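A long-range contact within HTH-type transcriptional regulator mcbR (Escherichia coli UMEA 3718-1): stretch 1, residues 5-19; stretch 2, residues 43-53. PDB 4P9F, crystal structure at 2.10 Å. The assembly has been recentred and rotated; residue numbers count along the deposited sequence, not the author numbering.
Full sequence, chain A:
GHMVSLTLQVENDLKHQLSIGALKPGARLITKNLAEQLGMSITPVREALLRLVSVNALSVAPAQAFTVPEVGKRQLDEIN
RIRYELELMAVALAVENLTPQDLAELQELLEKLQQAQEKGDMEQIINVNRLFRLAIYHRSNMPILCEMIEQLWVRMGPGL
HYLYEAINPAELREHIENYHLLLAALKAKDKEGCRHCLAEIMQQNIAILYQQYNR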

# COMPACT_ATOMS: atom_id res chain seq x y z
N SER A 5 -21.64 7.90 0.33
CA SER A 5 -21.90 6.99 1.41
C SER A 5 -21.54 7.69 2.71
O SER A 5 -20.51 8.36 2.78
CB SER A 5 -21.09 5.71 1.21
OG SER A 5 -20.82 5.07 2.44
N LEU A 6 -22.36 7.53 3.74
CA LEU A 6 -22.06 8.12 5.04
C LEU A 6 -20.81 7.45 5.59
O LEU A 6 -19.94 8.07 6.22
CB LEU A 6 -23.26 7.93 6.00
CG LEU A 6 -24.45 8.84 5.70
CD1 LEU A 6 -25.54 8.75 6.81
CD2 LEU A 6 -24.02 10.29 5.40
N THR A 7 -20.73 6.14 5.41
CA THR A 7 -19.56 5.42 5.89
C THR A 7 -18.27 5.90 5.22
O THR A 7 -17.27 6.13 5.89
CB THR A 7 -19.72 3.92 5.61
OG1 THR A 7 -20.97 3.49 6.15
CG2 THR A 7 -18.53 3.11 6.23
N LEU A 8 -18.31 6.11 3.91
CA LEU A 8 -17.12 6.57 3.18
C LEU A 8 -16.72 7.97 3.62
O LEU A 8 -15.54 8.27 3.74
CB LEU A 8 -17.37 6.57 1.66
CG LEU A 8 -16.22 7.08 0.76
CD1 LEU A 8 -14.94 6.27 1.02
CD2 LEU A 8 -16.63 7.01 -0.72
N GLN A 9 -17.73 8.80 3.91
CA GLN A 9 -17.48 10.18 4.29
C GLN A 9 -16.77 10.24 5.63
O GLN A 9 -15.79 10.98 5.82
CB GLN A 9 -18.80 10.96 4.35
CG GLN A 9 -18.61 12.42 4.53
CD GLN A 9 -17.78 13.01 3.40
OE1 GLN A 9 -16.72 13.59 3.63
NE2 GLN A 9 -18.25 12.83 2.17
N VAL A 10 -17.24 9.46 6.58
CA VAL A 10 -16.56 9.38 7.87
C VAL A 10 -15.14 8.80 7.71
O VAL A 10 -14.20 9.27 8.31
CB VAL A 10 -17.35 8.52 8.89
CG1 VAL A 10 -16.57 8.42 10.21
CG2 VAL A 10 -18.76 9.12 9.13
N GLU A 11 -15.02 7.75 6.89
CA GLU A 11 -13.73 7.12 6.69
C GLU A 11 -12.69 8.09 6.10
O GLU A 11 -11.55 8.16 6.57
CB GLU A 11 -13.85 5.93 5.77
CG GLU A 11 -12.51 5.20 5.64
CD GLU A 11 -12.52 4.13 4.58
OE1 GLU A 11 -13.51 4.06 3.80
OE2 GLU A 11 -11.55 3.35 4.55
N ASN A 12 -13.08 8.81 5.05
CA ASN A 12 -12.19 9.79 4.42
C ASN A 12 -11.83 10.91 5.37
O ASN A 12 -10.68 11.37 5.38
CB ASN A 12 -12.81 10.35 3.15
CG ASN A 12 -12.79 9.34 2.02
OD1 ASN A 12 -11.96 8.42 2.01
ND2 ASN A 12 -13.68 9.51 1.06
N ASP A 13 -12.79 11.36 6.17
CA ASP A 13 -12.48 12.41 7.15
C ASP A 13 -11.49 11.93 8.22
O ASP A 13 -10.57 12.64 8.61
CB ASP A 13 -13.76 12.96 7.77
CG ASP A 13 -14.57 13.80 6.76
OD1 ASP A 13 -13.97 14.25 5.75
OD2 ASP A 13 -15.79 14.01 6.97
N LEU A 14 -11.68 10.70 8.70
CA LEU A 14 -10.73 10.13 9.64
C LEU A 14 -9.35 9.92 8.99
O LEU A 14 -8.32 10.13 9.62
CB LEU A 14 -11.23 8.80 10.19
CG LEU A 14 -12.40 8.88 11.18
CD1 LEU A 14 -12.99 7.50 11.42
CD2 LEU A 14 -11.95 9.54 12.49
N LYS A 15 -9.32 9.47 7.73
CA LYS A 15 -8.03 9.35 7.02
C LYS A 15 -7.34 10.71 6.95
O LYS A 15 -6.13 10.82 7.18
CB LYS A 15 -8.24 8.80 5.62
CG LYS A 15 -8.56 7.30 5.56
CD LYS A 15 -8.74 6.84 4.09
CE LYS A 15 -8.95 5.31 3.98
NZ LYS A 15 -9.12 4.83 2.54
N HIS A 16 -8.12 11.74 6.66
CA HIS A 16 -7.60 13.10 6.56
C HIS A 16 -7.04 13.56 7.90
O HIS A 16 -5.91 14.04 7.98
CB HIS A 16 -8.69 14.05 6.05
CG HIS A 16 -8.19 15.45 5.80
ND1 HIS A 16 -8.30 16.45 6.75
CD2 HIS A 16 -7.51 15.99 4.77
CE1 HIS A 16 -7.75 17.56 6.28
NE2 HIS A 16 -7.26 17.30 5.08
N GLN A 17 -7.82 13.38 8.97
CA GLN A 17 -7.40 13.74 10.32
C GLN A 17 -6.12 13.01 10.73
O GLN A 17 -5.20 13.62 11.27
CB GLN A 17 -8.51 13.38 11.33
CG GLN A 17 -9.79 14.17 11.17
CD GLN A 17 -9.57 15.65 11.36
OE1 GLN A 17 -9.85 16.45 10.47
NE2 GLN A 17 -9.10 16.03 12.54
N LEU A 18 -6.06 11.71 10.45
CA LEU A 18 -4.86 10.92 10.75
C LEU A 18 -3.67 11.45 9.96
O LEU A 18 -2.63 11.72 10.54
CB LEU A 18 -5.09 9.43 10.44
CG LEU A 18 -5.97 8.67 11.45
CD1 LEU A 18 -6.39 7.33 10.86
CD2 LEU A 18 -5.23 8.44 12.79
N SER A 19 -3.87 11.67 8.66
CA SER A 19 -2.82 12.10 7.74
C SER A 19 -2.17 13.44 8.08
O SER A 19 -0.96 13.62 7.87
CB SER A 19 -3.38 12.21 6.32
OG SER A 19 -3.77 10.93 5.86
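Stretch 2 43-53: TPVREALLRLV

Stretch 2 is helical from Thr43 to Val53, part of a longer helix that begins before Thr43 and continues past Val53. Its phi/psi pairs average -64/-41, with Thr43 (-55/-55) and Pro44 (-71/-27) departing most in psi, and i to i+4 backbone hydrogen bonds run from Glu47 N to Thr43 O (3.1 Å) through Val53 N to Leu49 O (3.0 Å). It packs on helix 6-19 with the two N-to-C directions 49° apart, a signed crossing angle of -49°, and a closest axial approach of 8.1 Å. The register is fixed by two CA pairs, Thr7 CA to Pro44 CA at 4.4 Å and Glu11 CA to Ala48 CA at 4.6 Å: a step of four residues on one helix matches a step of four on the other. Together the stretches bury 647 Å².

Thr43 makes no contact. Pro44 points its CB toward stretch 1, placing Pro44 CB 3.4 Å from Thr7 OG1 and 4.0 Å from Leu6 CB. Val45 has its CA-to-CB bond directed away, yet in the t rotamer its CG2 still lies 4.4 Å from Val10 CG2. Arg46 also points away and touches nothing here.

Glu47, pointing sideways, extends its carboxylate so that OE1 is 3.2 Å from Thr7 OG1. A water links the same two atoms, donating to Glu47 OE1 at 2.5 Å and lying 2.9 Å from Thr7 OG1.

Ala48 faces stretch 1 directly, and its short side chain is in keeping with the close backbone approach: Ala48 CB is 3.6 Å from both Thr7 O and Glu11 N, and 3.7 Å from Val10 CG1. Leu49 starts sideways, but its end turns in, bringing CD2 to 3.6 Å from Leu14 CD1. Leu50 is out of reach.

Arg51 points toward stretch 1 with chi1 m and the remaining chi angles near 180°. This extended chain carries Arg51 NH1 to Glu11 OE1, where a 3.0 Å separation and an N-H...O angle of 165° define a salt bridge with a well-aligned hydrogen bond. Glu11 OE1 lies at the guanidinium edge, while Thr7 CG2 covers one face, 3.5 Å from Arg51 CZ. The Thr7 side chain sits as a knob in the hole formed by Pro44, Glu47, Ala48 and Arg51. A second water donates to Glu11 OE2 at 2.6 Å and, weakly, to Arg51 O at 3.0 Å.

Leu52 loses 89 Å², the largest area covered on stretch 2. Its CD1 lies 3.6 Å from Leu14 CB and 4.3 Å from Leu18 CD1, while its CD2 is 3.7 Å from Lys15 CG. Val53 is out of reach.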

# COMPACT_ATOMS: atom_id res chain seq x y z
N THR A 43 -23.82 3.06 13.25
CA THR A 43 -23.47 2.11 12.18
C THR A 43 -22.43 2.60 11.15
O THR A 43 -21.42 1.94 10.98
CB THR A 43 -24.74 1.65 11.44
OG1 THR A 43 -25.63 1.04 12.38
CG2 THR A 43 -24.37 0.66 10.35
N PRO A 44 -22.66 3.76 10.50
CA PRO A 44 -21.60 4.12 9.53
C PRO A 44 -20.29 4.55 10.21
O PRO A 44 -19.22 4.37 9.63
CB PRO A 44 -22.20 5.31 8.76
CG PRO A 44 -23.21 5.92 9.72
CD PRO A 44 -23.78 4.73 10.50
N VAL A 45 -20.37 5.07 11.43
CA VAL A 45 -19.18 5.50 12.17
C VAL A 45 -18.35 4.28 12.57
O VAL A 45 -17.14 4.23 12.30
CB VAL A 45 -19.57 6.32 13.41
CG1 VAL A 45 -18.32 6.71 14.20
CG2 VAL A 45 -20.33 7.57 12.93
N ARG A 46 -19.00 3.28 13.17
CA ARG A 46 -18.30 2.04 13.51
C ARG A 46 -17.69 1.36 12.27
O ARG A 46 -16.55 0.89 12.33
CB ARG A 46 -19.25 1.06 14.21
CG ARG A 46 -18.53 -0.21 14.70
CD ARG A 46 -19.50 -1.29 15.21
NE ARG A 46 -20.36 -1.76 14.13
CZ ARG A 46 -21.66 -1.50 14.04
NH1 ARG A 46 -22.28 -0.80 14.99
NH2 ARG A 46 -22.36 -1.96 13.01
N GLU A 47 -18.42 1.33 11.16
CA GLU A 47 -17.87 0.69 9.95
C GLU A 47 -16.63 1.41 9.42
O GLU A 47 -15.68 0.76 8.95
CB GLU A 47 -18.91 0.61 8.82
CG GLU A 47 -20.06 -0.33 9.10
CD GLU A 47 -21.05 -0.41 7.93
OE1 GLU A 47 -20.97 0.43 7.01
OE2 GLU A 47 -21.91 -1.31 7.95
N ALA A 48 -16.66 2.73 9.47
CA ALA A 48 -15.53 3.52 8.98
C ALA A 48 -14.30 3.23 9.83
O ALA A 48 -13.21 3.01 9.30
CB ALA A 48 -15.87 5.03 9.02
N LEU A 49 -14.49 3.18 11.14
CA LEU A 49 -13.39 2.87 12.05
C LEU A 49 -12.83 1.46 11.79
O LEU A 49 -11.62 1.27 11.77
CB LEU A 49 -13.86 3.03 13.50
CG LEU A 49 -14.17 4.47 13.93
CD1 LEU A 49 -15.10 4.48 15.15
CD2 LEU A 49 -12.88 5.21 14.26
N LEU A 50 -13.72 0.50 11.56
CA LEU A 50 -13.32 -0.89 11.28
C LEU A 50 -12.61 -1.01 9.95
O LEU A 50 -11.71 -1.84 9.81
CB LEU A 50 -14.52 -1.83 11.34
CG LEU A 50 -15.02 -2.07 12.77
CD1 LEU A 50 -16.33 -2.84 12.80
CD2 LEU A 50 -13.93 -2.79 13.56
N ARG A 51 -12.99 -0.18 8.98
CA ARG A 51 -12.27 -0.13 7.71
C ARG A 51 -10.81 0.28 7.94
O ARG A 51 -9.90 -0.25 7.31
CB ARG A 51 -12.93 0.87 6.75
CG ARG A 51 -14.25 0.40 6.14
CD ARG A 51 -14.78 1.46 5.15
NE ARG A 51 -16.04 1.04 4.55
CZ ARG A 51 -16.67 1.70 3.59
NH1 ARG A 51 -16.16 2.85 3.13
NH2 ARG A 51 -17.80 1.22 3.10
N LEU A 52 -10.60 1.23 8.85
CA LEU A 52 -9.25 1.67 9.17
C LEU A 52 -8.48 0.60 9.96
O LEU A 52 -7.28 0.40 9.74
CB LEU A 52 -9.32 2.99 9.94
CG LEU A 52 -9.80 4.16 9.07
CD1 LEU A 52 -10.16 5.38 9.91
CD2 LEU A 52 -8.72 4.54 8.06
N VAL A 53 -9.18 -0.11 10.85
CA VAL A 53 -8.58 -1.23 11.56
C VAL A 53 -8.09 -2.28 10.56
O VAL A 53 -7.00 -2.81 10.70
CB VAL A 53 -9.56 -1.86 12.57
CG1 VAL A 53 -9.07 -3.26 13.04
CG2 VAL A 53 -9.78 -0.91 13.74
O HOH W 1 -21.41 1.05 4.65
O HOH W 2 -9.50 2.07 5.43